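Local coordinates for protein 3-hydroxyisobutyrate dehydrogenase (Salmonella typhimurium, PDB 3G0O) that probably catalyses the NAD-dependent oxidation of L-threonate to 2-dehydro-L-erythronate, with NADP as a less preferred cosubstrate, at residues L68-V73 / S96-S101; S101-S106 / T177-H182; L121-A126 / D170-G175; E139-A144 / A162-R167. All coordinates share one frame; numbering follows the deposited sequence.

Contact 1: residues L68-V73 / S96-S101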
# COMPACT_ATOMS: atom_id res chain seq x y z
N LEU A 68 26.51 -18.53 7.53
CA LEU A 68 26.14 -18.72 6.13
C LEU A 68 24.73 -18.17 5.98
O LEU A 68 23.83 -18.57 6.73
CB LEU A 68 26.16 -20.20 5.76
CG LEU A 68 25.98 -20.51 4.27
CD1 LEU A 68 27.29 -20.22 3.55
CD2 LEU A 68 25.58 -21.96 4.08
N VAL A 69 24.53 -17.25 5.05
CA VAL A 69 23.21 -16.67 4.80
C VAL A 69 22.70 -17.25 3.49
O VAL A 69 23.40 -17.21 2.48
CB VAL A 69 23.26 -15.13 4.68
CG1 VAL A 69 21.85 -14.56 4.52
CG2 VAL A 69 23.95 -14.53 5.89
N ILE A 70 21.48 -17.78 3.50
CA ILE A 70 20.90 -18.37 2.31
C ILE A 70 19.70 -17.57 1.82
O ILE A 70 18.63 -17.60 2.43
CB ILE A 70 20.48 -19.83 2.57
CG1 ILE A 70 21.68 -20.62 3.11
CG2 ILE A 70 19.95 -20.46 1.29
CD1 ILE A 70 21.35 -22.06 3.49
N LEU A 71 19.89 -16.86 0.72
CA LEU A 71 18.84 -16.03 0.13
C LEU A 71 18.44 -16.65 -1.21
O LEU A 71 18.95 -16.26 -2.26
CB LEU A 71 19.35 -14.60 -0.07
CG LEU A 71 19.64 -13.81 1.20
CD1 LEU A 71 20.79 -12.85 0.97
CD2 LEU A 71 18.39 -13.06 1.64
N VAL A 72 17.52 -17.61 -1.15
CA VAL A 72 17.05 -18.28 -2.34
C VAL A 72 15.52 -18.27 -2.43
O VAL A 72 14.84 -17.91 -1.47
CB VAL A 72 17.57 -19.74 -2.40
CG1 VAL A 72 19.09 -19.73 -2.51
CG2 VAL A 72 17.13 -20.51 -1.17
N VAL A 73 15.00 -18.68 -3.58
CA VAL A 73 13.57 -18.68 -3.83
C VAL A 73 12.70 -19.61 -2.99
O VAL A 73 11.66 -19.19 -2.48
CB VAL A 73 13.29 -18.97 -5.33
CG1 VAL A 73 11.79 -19.04 -5.59
CG2 VAL A 73 13.92 -17.89 -6.19
N SER A 96 28.84 -22.63 14.27
CA SER A 96 28.57 -21.68 13.19
C SER A 96 27.05 -21.56 13.01
O SER A 96 26.30 -22.44 13.43
CB SER A 96 29.24 -22.13 11.89
OG SER A 96 28.81 -23.41 11.47
N ALA A 97 26.60 -20.48 12.38
CA ALA A 97 25.17 -20.27 12.20
C ALA A 97 24.72 -20.21 10.75
O ALA A 97 25.46 -19.77 9.87
CB ALA A 97 24.74 -19.01 12.92
N VAL A 98 23.49 -20.65 10.50
CA VAL A 98 22.92 -20.59 9.17
C VAL A 98 21.68 -19.72 9.25
O VAL A 98 20.76 -20.01 10.00
CB VAL A 98 22.51 -21.98 8.65
CG1 VAL A 98 21.85 -21.83 7.29
CG2 VAL A 98 23.71 -22.89 8.56
N MSE A 99 21.67 -18.64 8.48
CA MSE A 99 20.55 -17.72 8.45
C MSE A 99 19.78 -18.01 7.16
O MSE A 99 20.24 -17.68 6.07
CB MSE A 99 21.05 -16.28 8.45
CG MSE A 99 19.96 -15.23 8.54
SE MSE A 99 20.68 -13.44 8.54
CE MSE A 99 19.32 -12.53 7.51
N VAL A 100 18.62 -18.66 7.30
CA VAL A 100 17.81 -18.99 6.13
C VAL A 100 16.86 -17.84 5.85
O VAL A 100 15.97 -17.54 6.65
CB VAL A 100 17.00 -20.29 6.36
CG1 VAL A 100 16.20 -20.65 5.11
CG2 VAL A 100 17.94 -21.43 6.73
N SER A 101 17.07 -17.17 4.72
CA SER A 101 16.25 -16.03 4.34
C SER A 101 15.58 -16.28 2.99
O SER A 101 15.98 -15.73 1.96
CB SER A 101 17.12 -14.78 4.29
OG SER A 101 17.76 -14.57 5.54

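Contact 2: residues S101-S106 / T177-H182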
# COMPACT_ATOMS: atom_id res chain seq x y z
N SER A 101 17.07 -17.17 4.72
CA SER A 101 16.25 -16.03 4.34
C SER A 101 15.58 -16.28 2.99
O SER A 101 15.98 -15.73 1.96
CB SER A 101 17.12 -14.78 4.29
OG SER A 101 17.76 -14.57 5.54
N SER A 102 14.56 -17.11 3.00
CA SER A 102 13.81 -17.46 1.80
C SER A 102 12.33 -17.25 2.11
O SER A 102 11.98 -16.37 2.90
CB SER A 102 14.08 -18.93 1.45
OG SER A 102 13.36 -19.35 0.31
N THR A 103 11.47 -18.03 1.49
CA THR A 103 10.04 -17.94 1.78
C THR A 103 9.57 -19.38 1.83
O THR A 103 9.18 -19.96 0.81
CB THR A 103 9.28 -17.16 0.69
OG1 THR A 103 9.81 -15.83 0.59
CG2 THR A 103 7.80 -17.06 1.04
N ILE A 104 9.63 -19.96 3.02
CA ILE A 104 9.27 -21.35 3.23
C ILE A 104 8.20 -21.54 4.30
O ILE A 104 7.87 -20.61 5.04
CB ILE A 104 10.54 -22.15 3.62
CG1 ILE A 104 11.05 -21.71 5.00
CG2 ILE A 104 11.62 -21.92 2.58
CD1 ILE A 104 12.35 -22.39 5.43
N SER A 105 7.66 -22.75 4.40
CA SER A 105 6.63 -23.04 5.38
C SER A 105 7.26 -23.13 6.76
O SER A 105 8.48 -23.31 6.89
CB SER A 105 5.95 -24.37 5.06
OG SER A 105 6.83 -25.45 5.32
N SER A 106 6.43 -22.99 7.79
CA SER A 106 6.91 -23.09 9.16
C SER A 106 7.44 -24.50 9.40
O SER A 106 8.46 -24.69 10.07
CB SER A 106 5.77 -22.80 10.14
OG SER A 106 6.24 -22.84 11.47
N THR A 177 6.21 -17.90 9.40
CA THR A 177 4.76 -17.67 9.46
C THR A 177 4.48 -16.19 9.21
O THR A 177 3.53 -15.83 8.51
CB THR A 177 4.18 -18.07 10.83
OG1 THR A 177 4.27 -19.49 10.98
CG2 THR A 177 2.71 -17.64 10.94
N VAL A 178 5.32 -15.33 9.77
CA VAL A 178 5.16 -13.89 9.58
C VAL A 178 5.40 -13.52 8.13
O VAL A 178 4.68 -12.69 7.57
CB VAL A 178 6.11 -13.10 10.49
CG1 VAL A 178 6.09 -11.62 10.13
CG2 VAL A 178 5.70 -13.29 11.95
N LYS A 179 6.41 -14.13 7.51
CA LYS A 179 6.74 -13.88 6.11
C LYS A 179 5.57 -14.29 5.21
O LYS A 179 5.26 -13.60 4.24
CB LYS A 179 8.00 -14.66 5.70
CG LYS A 179 8.42 -14.47 4.24
CD LYS A 179 8.64 -13.00 3.91
CE LYS A 179 9.02 -12.78 2.44
NZ LYS A 179 10.34 -13.38 2.10
N ILE A 180 4.94 -15.41 5.54
CA ILE A 180 3.80 -15.89 4.75
C ILE A 180 2.69 -14.85 4.78
O ILE A 180 2.13 -14.50 3.74
CB ILE A 180 3.26 -17.23 5.30
CG1 ILE A 180 4.27 -18.34 5.01
CG2 ILE A 180 1.90 -17.55 4.68
CD1 ILE A 180 3.96 -19.64 5.71
N ILE A 181 2.36 -14.35 5.97
CA ILE A 181 1.31 -13.35 6.08
C ILE A 181 1.72 -12.11 5.29
O ILE A 181 0.91 -11.51 4.59
CB ILE A 181 1.06 -13.00 7.56
CG1 ILE A 181 0.62 -14.26 8.31
CG2 ILE A 181 -0.00 -11.91 7.66
CD1 ILE A 181 0.44 -14.07 9.79
N HIS A 182 2.99 -11.73 5.40
CA HIS A 182 3.48 -10.57 4.66
C HIS A 182 3.28 -10.73 3.15
O HIS A 182 2.89 -9.79 2.47
CB HIS A 182 4.97 -10.33 4.95
CG HIS A 182 5.57 -9.23 4.13
ND1 HIS A 182 6.12 -9.45 2.88
CD2 HIS A 182 5.64 -7.90 4.34
CE1 HIS A 182 6.49 -8.29 2.36
NE2 HIS A 182 6.21 -7.33 3.23
O HOH W 1 13.21 -13.98 2.69

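Contact 3: residues L121-A126 / D170-G175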
# COMPACT_ATOMS: atom_id res chain seq x y z
N LEU A 121 24.96 -26.98 14.73
CA LEU A 121 24.91 -25.71 14.01
C LEU A 121 23.67 -24.94 14.47
O LEU A 121 22.66 -25.54 14.86
CB LEU A 121 24.84 -25.96 12.50
CG LEU A 121 25.97 -26.81 11.91
CD1 LEU A 121 25.71 -27.09 10.44
CD2 LEU A 121 27.30 -26.08 12.10
N ASN A 122 23.75 -23.61 14.44
CA ASN A 122 22.63 -22.77 14.85
C ASN A 122 21.90 -22.27 13.60
O ASN A 122 22.54 -21.85 12.63
CB ASN A 122 23.12 -21.57 15.65
CG ASN A 122 23.93 -21.96 16.86
OD1 ASN A 122 25.14 -21.76 16.91
ND2 ASN A 122 23.26 -22.54 17.85
N MSE A 123 20.58 -22.32 13.61
CA MSE A 123 19.84 -21.82 12.47
C MSE A 123 18.87 -20.73 12.88
O MSE A 123 18.25 -20.80 13.94
CB MSE A 123 19.04 -22.93 11.78
CG MSE A 123 18.56 -22.50 10.41
SE MSE A 123 16.91 -23.28 9.85
CE MSE A 123 15.73 -22.12 10.82
N LEU A 124 18.77 -19.70 12.04
CA LEU A 124 17.85 -18.60 12.30
C LEU A 124 16.81 -18.59 11.19
O LEU A 124 17.15 -18.47 10.01
CB LEU A 124 18.59 -17.26 12.33
CG LEU A 124 17.78 -16.09 12.89
CD1 LEU A 124 17.50 -16.34 14.37
CD2 LEU A 124 18.54 -14.77 12.73
N ASP A 125 15.55 -18.74 11.58
CA ASP A 125 14.44 -18.69 10.63
C ASP A 125 14.30 -17.19 10.39
O ASP A 125 13.60 -16.51 11.13
CB ASP A 125 13.19 -19.27 11.30
CG ASP A 125 11.96 -19.16 10.42
OD1 ASP A 125 12.11 -18.98 9.20
OD2 ASP A 125 10.84 -19.28 10.96
N ALA A 126 14.98 -16.69 9.37
CA ALA A 126 14.99 -15.26 9.12
C ALA A 126 14.61 -14.72 7.74
O ALA A 126 15.44 -14.11 7.06
CB ALA A 126 16.37 -14.71 9.51
N ASP A 170 11.50 -17.55 19.98
CA ASP A 170 12.80 -18.14 20.27
C ASP A 170 12.95 -19.49 19.58
O ASP A 170 13.90 -20.22 19.83
CB ASP A 170 12.97 -18.30 21.78
CG ASP A 170 12.03 -19.33 22.37
OD1 ASP A 170 10.87 -19.43 21.90
OD2 ASP A 170 12.44 -20.05 23.31
N THR A 171 12.01 -19.82 18.70
CA THR A 171 12.08 -21.09 18.00
C THR A 171 11.80 -20.93 16.52
O THR A 171 10.92 -20.17 16.12
CB THR A 171 11.08 -22.11 18.58
OG1 THR A 171 9.76 -21.79 18.12
CG2 THR A 171 11.10 -22.08 20.10
N PRO A 172 12.55 -21.66 15.67
CA PRO A 172 12.35 -21.58 14.22
C PRO A 172 10.90 -21.89 13.86
O PRO A 172 10.27 -22.74 14.47
CB PRO A 172 13.31 -22.65 13.70
CG PRO A 172 14.43 -22.58 14.68
CD PRO A 172 13.70 -22.51 16.00
N GLY A 173 10.39 -21.19 12.86
CA GLY A 173 9.02 -21.42 12.43
C GLY A 173 8.17 -20.17 12.42
O GLY A 173 7.50 -19.88 11.42
N ALA A 174 8.18 -19.43 13.52
CA ALA A 174 7.39 -18.22 13.64
C ALA A 174 7.79 -17.16 12.62
O ALA A 174 6.94 -16.45 12.08
CB ALA A 174 7.50 -17.66 15.05
N GLY A 175 9.09 -17.06 12.36
CA GLY A 175 9.56 -16.09 11.39
C GLY A 175 8.95 -16.36 10.03
O GLY A 175 8.48 -15.43 9.37

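Contact 4: residues E139-A144 / A162-R167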
# COMPACT_ATOMS: atom_id res chain seq x y z
N GLU A 139 19.69 -2.03 4.78
CA GLU A 139 18.49 -1.66 5.52
C GLU A 139 17.33 -2.65 5.36
O GLU A 139 16.17 -2.25 5.23
CB GLU A 139 18.04 -0.26 5.09
CG GLU A 139 18.97 0.85 5.57
CD GLU A 139 18.68 2.19 4.92
OE1 GLU A 139 17.49 2.57 4.85
OE2 GLU A 139 19.63 2.87 4.50
N MSE A 140 17.65 -3.94 5.39
CA MSE A 140 16.62 -4.96 5.27
C MSE A 140 15.75 -5.01 6.52
O MSE A 140 16.11 -4.50 7.58
CB MSE A 140 17.25 -6.35 5.12
CG MSE A 140 18.01 -6.62 3.84
SE MSE A 140 18.50 -8.51 3.81
CE MSE A 140 18.95 -8.69 1.93
N THR A 141 14.57 -5.61 6.37
CA THR A 141 13.67 -5.82 7.49
C THR A 141 13.72 -7.33 7.66
O THR A 141 13.53 -8.07 6.70
CB THR A 141 12.24 -5.37 7.19
OG1 THR A 141 12.15 -3.94 7.30
CG2 THR A 141 11.26 -6.00 8.17
N VAL A 142 13.99 -7.78 8.88
CA VAL A 142 14.07 -9.21 9.13
C VAL A 142 13.01 -9.65 10.12
O VAL A 142 12.82 -9.03 11.16
CB VAL A 142 15.46 -9.60 9.69
CG1 VAL A 142 15.60 -11.12 9.74
CG2 VAL A 142 16.56 -8.99 8.83
N MSE A 143 12.30 -10.72 9.77
CA MSE A 143 11.29 -11.29 10.65
C MSE A 143 11.87 -12.64 11.03
O MSE A 143 11.69 -13.65 10.34
CB MSE A 143 9.94 -11.42 9.92
CG MSE A 143 10.01 -11.87 8.47
SE MSE A 143 8.71 -10.91 7.36
CE MSE A 143 9.94 -9.71 6.49
N ALA A 144 12.59 -12.65 12.15
CA ALA A 144 13.29 -13.85 12.59
C ALA A 144 12.84 -14.48 13.89
O ALA A 144 12.33 -13.82 14.80
CB ALA A 144 14.78 -13.55 12.67
N ALA A 162 20.77 -5.56 7.98
CA ALA A 162 19.45 -5.04 8.35
C ALA A 162 19.42 -3.76 9.18
O ALA A 162 20.40 -3.40 9.84
CB ALA A 162 18.69 -6.12 9.09
N SER A 163 18.27 -3.08 9.12
CA SER A 163 18.04 -1.86 9.89
C SER A 163 16.88 -2.09 10.86
O SER A 163 16.71 -1.35 11.82
CB SER A 163 17.74 -0.69 8.95
OG SER A 163 16.63 -0.96 8.11
N ASN A 164 16.09 -3.12 10.59
CA ASN A 164 14.96 -3.48 11.44
C ASN A 164 14.84 -4.99 11.58
O ASN A 164 14.48 -5.68 10.62
CB ASN A 164 13.64 -2.92 10.89
CG ASN A 164 13.58 -1.41 10.94
OD1 ASN A 164 13.74 -0.74 9.92
ND2 ASN A 164 13.36 -0.86 12.13
N VAL A 165 15.15 -5.49 12.77
CA VAL A 165 15.07 -6.92 13.04
C VAL A 165 14.00 -7.17 14.07
O VAL A 165 14.04 -6.63 15.17
CB VAL A 165 16.41 -7.46 13.57
CG1 VAL A 165 16.29 -8.94 13.88
CG2 VAL A 165 17.51 -7.22 12.53
N TYR A 166 13.01 -7.98 13.71
CA TYR A 166 11.92 -8.32 14.60
C TYR A 166 12.07 -9.76 15.06
O TYR A 166 11.99 -10.69 14.26
CB TYR A 166 10.58 -8.12 13.89
CG TYR A 166 10.35 -6.69 13.46
CD1 TYR A 166 9.92 -5.73 14.37
CD2 TYR A 166 10.64 -6.28 12.16
CE1 TYR A 166 9.80 -4.39 14.00
CE2 TYR A 166 10.52 -4.94 11.78
CZ TYR A 166 10.10 -4.01 12.70
OH TYR A 166 10.00 -2.69 12.34
N ARG A 167 12.32 -9.95 16.36
CA ARG A 167 12.47 -11.28 16.93
C ARG A 167 11.07 -11.75 17.30
O ARG A 167 10.51 -11.33 18.33
CB ARG A 167 13.37 -11.23 18.17
CG ARG A 167 14.77 -10.72 17.86
CD ARG A 167 15.67 -10.60 19.09
NE ARG A 167 15.91 -11.88 19.75
CZ ARG A 167 16.98 -12.15 20.50
NH1 ARG A 167 17.91 -11.22 20.68
NH2 ARG A 167 17.12 -13.34 21.07
O HOH W 2 13.98 -1.99 6.97
O HOH W 3 15.51 1.67 7.57

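Contact 1: residues L68-V73 / S96-S101
Leu68 to Ile70 and Ala97 to Val100 form neighbouring parallel strands in the middle of a Rossmann-type nucleotide-binding domain, a worked example of how backbone bonding is regular while side-chain packing is not. Four amide bonds of 2.8 to 2.9 Å make the ladder: Leu68 N donates to Ala97 O, Met99 N to Leu68 O, Ile70 N to Met99 O and Ser101 N to Ile70 O, where the ladder ends.

The strand half is buried on both faces. On one, the CD1 methyl of Ile70 meets CG1 of Val98 at 3.8 Å, with helix 75-82 also packed on Ile70. On the other, CG2 of Val69 reaches CB of the selenomethionine Met99 at 4.2 Å, and helix 148-161 covers both residues. Past Ile70 the contact slackens: Leu71 and Val72 are partly exposed, and Val72 N stands 3.9 Å from Ser101 O. Leu71 CA makes a CA-H...O contact with the same Ser101 O at 3.4 Å, with 170° at the hydrogen.

One tight spot remains at this looser end. Ser101 OG is held by Ala126 O of the next strand, and the CB that carries it lies only 3.4 Å from Leu71 CD2, closer than usual van der Waals contact.

Contact 2: residues S101-S106 / T177-H182
Lys179 reaches Thr103 by a chain with two bends. CG lies anti to the backbone N (chi1 179°), chi2 at 56° turns CD aside, and chi4 at -65° swings NZ over to the hydroxyl. Thr103 meets it with OG1 anti to its own carbonyl carbon, and the two side chains cross at about a right angle. NZ donates to Thr103 OG1 at 2.9 Å, the sole direct hydrogen bond between 101-106 and 177-182. The same nitrogen has further, softer partners. A water that donates to Ser102 O at 2.7 Å accepts weakly from NZ at 3.0 Å, and Val128 O takes another weak bond. Thr103 OG1 is thus the firm partner, and the weak bonds add to it.

Lys179 is the predicted active-site residue, and its side chain lies about 5 Å from a bound L(+)-tartaric acid. The arrangement is consistent with a catalytic lysine positioned by the loop that follows strand 97-100.

Away from NZ the contact is sparse. Ile180 extends CD1 to 4.1 Å from Ile104 O, and Ser106 CB rests 3.7 Å from Thr177 OG1, whose hydroxyl is bonded to Gly173 O a helical turn earlier.

In the fold, the loop runs into helix 106-117, N-capped by Ser105. Across the contact, the long helix 174-202 carries Lys179, with helix 242-258 packing on Thr103 and Ile180, and the second subunit touching Thr177 and His182.

Contact 3: residues L121-A126 / D170-G175
Asp125 and Pro172 bring a strand of the Rossmann-type sheet against the N-terminus of the long helix 174-202, where a carboxylate is set at the helix start. Asp125 points its CB bond at the partner segment; chi1 of 176° sets CG anti to the backbone N, and from there OD2 meets Gly173 N, accepting from it at 2.7 Å. That donor approaches from above, 36° out of the carboxylate plane, and the bond is bent, with 140° at the hydrogen. The other oxygen, OD1, is bonded to Ser176 OG, so both oxygens are engaged with the helix start. The negative charge near the positive end of the helix dipole would probably be stabilised there.

Pro172 forms the apolar half. Its CA lies 3.8 Å from Asp125 CB, while the ring CB faces Met123. The selenomethionine chain bends at chi2 and chi3 and thereby brings its terminal methyl round to the proline, the two side chains crossing obliquely; CE sits 3.8 Å from Pro172 CB and 4.1 Å from CG. Helix 106-117 packs on both residues.

The two glycines have different reasons. Gly173, the N-cap residue, adopts a positive phi at which a CB would be jammed against the carbonyl O of Pro172. At Gly175 a CB would instead clash with Asp125 O across the contact; its N is bonded to Ser145 OG, and its CA lies 4.0 Å from Asp125 CG.

Contact 4: residues E139-A144 / A162-R167
Met140 O is gripped by two successive amides of 162-167: Ser163 N donates at 3.0 Å, and Asn164 N adds a weak bond at 3.3 Å. This shared carbonyl marks a beta bulge, where the parallel register slips by one residue. Beyond it the ladder is regular, Val142 N bonding Asn164 O at 2.8 Å, Tyr166 N bonding Val142 O and Ala144 N bonding Tyr166 O.

A water gathers the polar groups at the bulge. It donates to Thr141 OG1 at 2.7 Å, and also to Glu139 O and Asn164 OD1, while bonding Ser163 OG. The serine hydroxyl takes the crowded position between its backbone N and carbonyl carbon (chi1 57°), which turns it to Glu139, where OG lies 3.4 Å from CB. Thr141 OG1 has a further partner, His216 O of the second subunit.

The two faces differ. On that of Val142, CG2 packs against Ala162 CB at 3.6 Å and more loosely against Val165 CG2. On that of Thr141, the methyl CG2 lies in the plane of the Tyr166 ring, at its edge, 3.8 Å from CE2; His216 of the second subunit packs on the tyrosine. Arg167, exposed on the outer strand, forms a salt bridge with Glu148.

Helix 148-161 links the two strands, so the pair is a beta-alpha-beta crossover. It extends the Rossmann sheet with strands that run antiparallel to 122-129, as in other dehydrogenases of the 6-phosphogluconate dehydrogenase type.

The four contacts illustrate how chemistry follows place in a fold. Contacts 1 and 4 are both parallel strand pairs of one sheet, but contact 1 lies in its buried middle with apolar cover, whereas contact 4 forms the sheet's edge, with waters, exposed side chains and the second subunit. Contacts 2 and 3 join the sheet, or the loop after one of its strands, to helix 174-202: contact 3, buried, engages its start through a carboxylate, and contact 2, partly buried, meets it a turn later through the lysine amine. Ser101, shared by contacts 1 and 2, ties them to the strand of contact 3. Met143 of contact 4 packs on Lys179, bringing the edge strands to the probable active site.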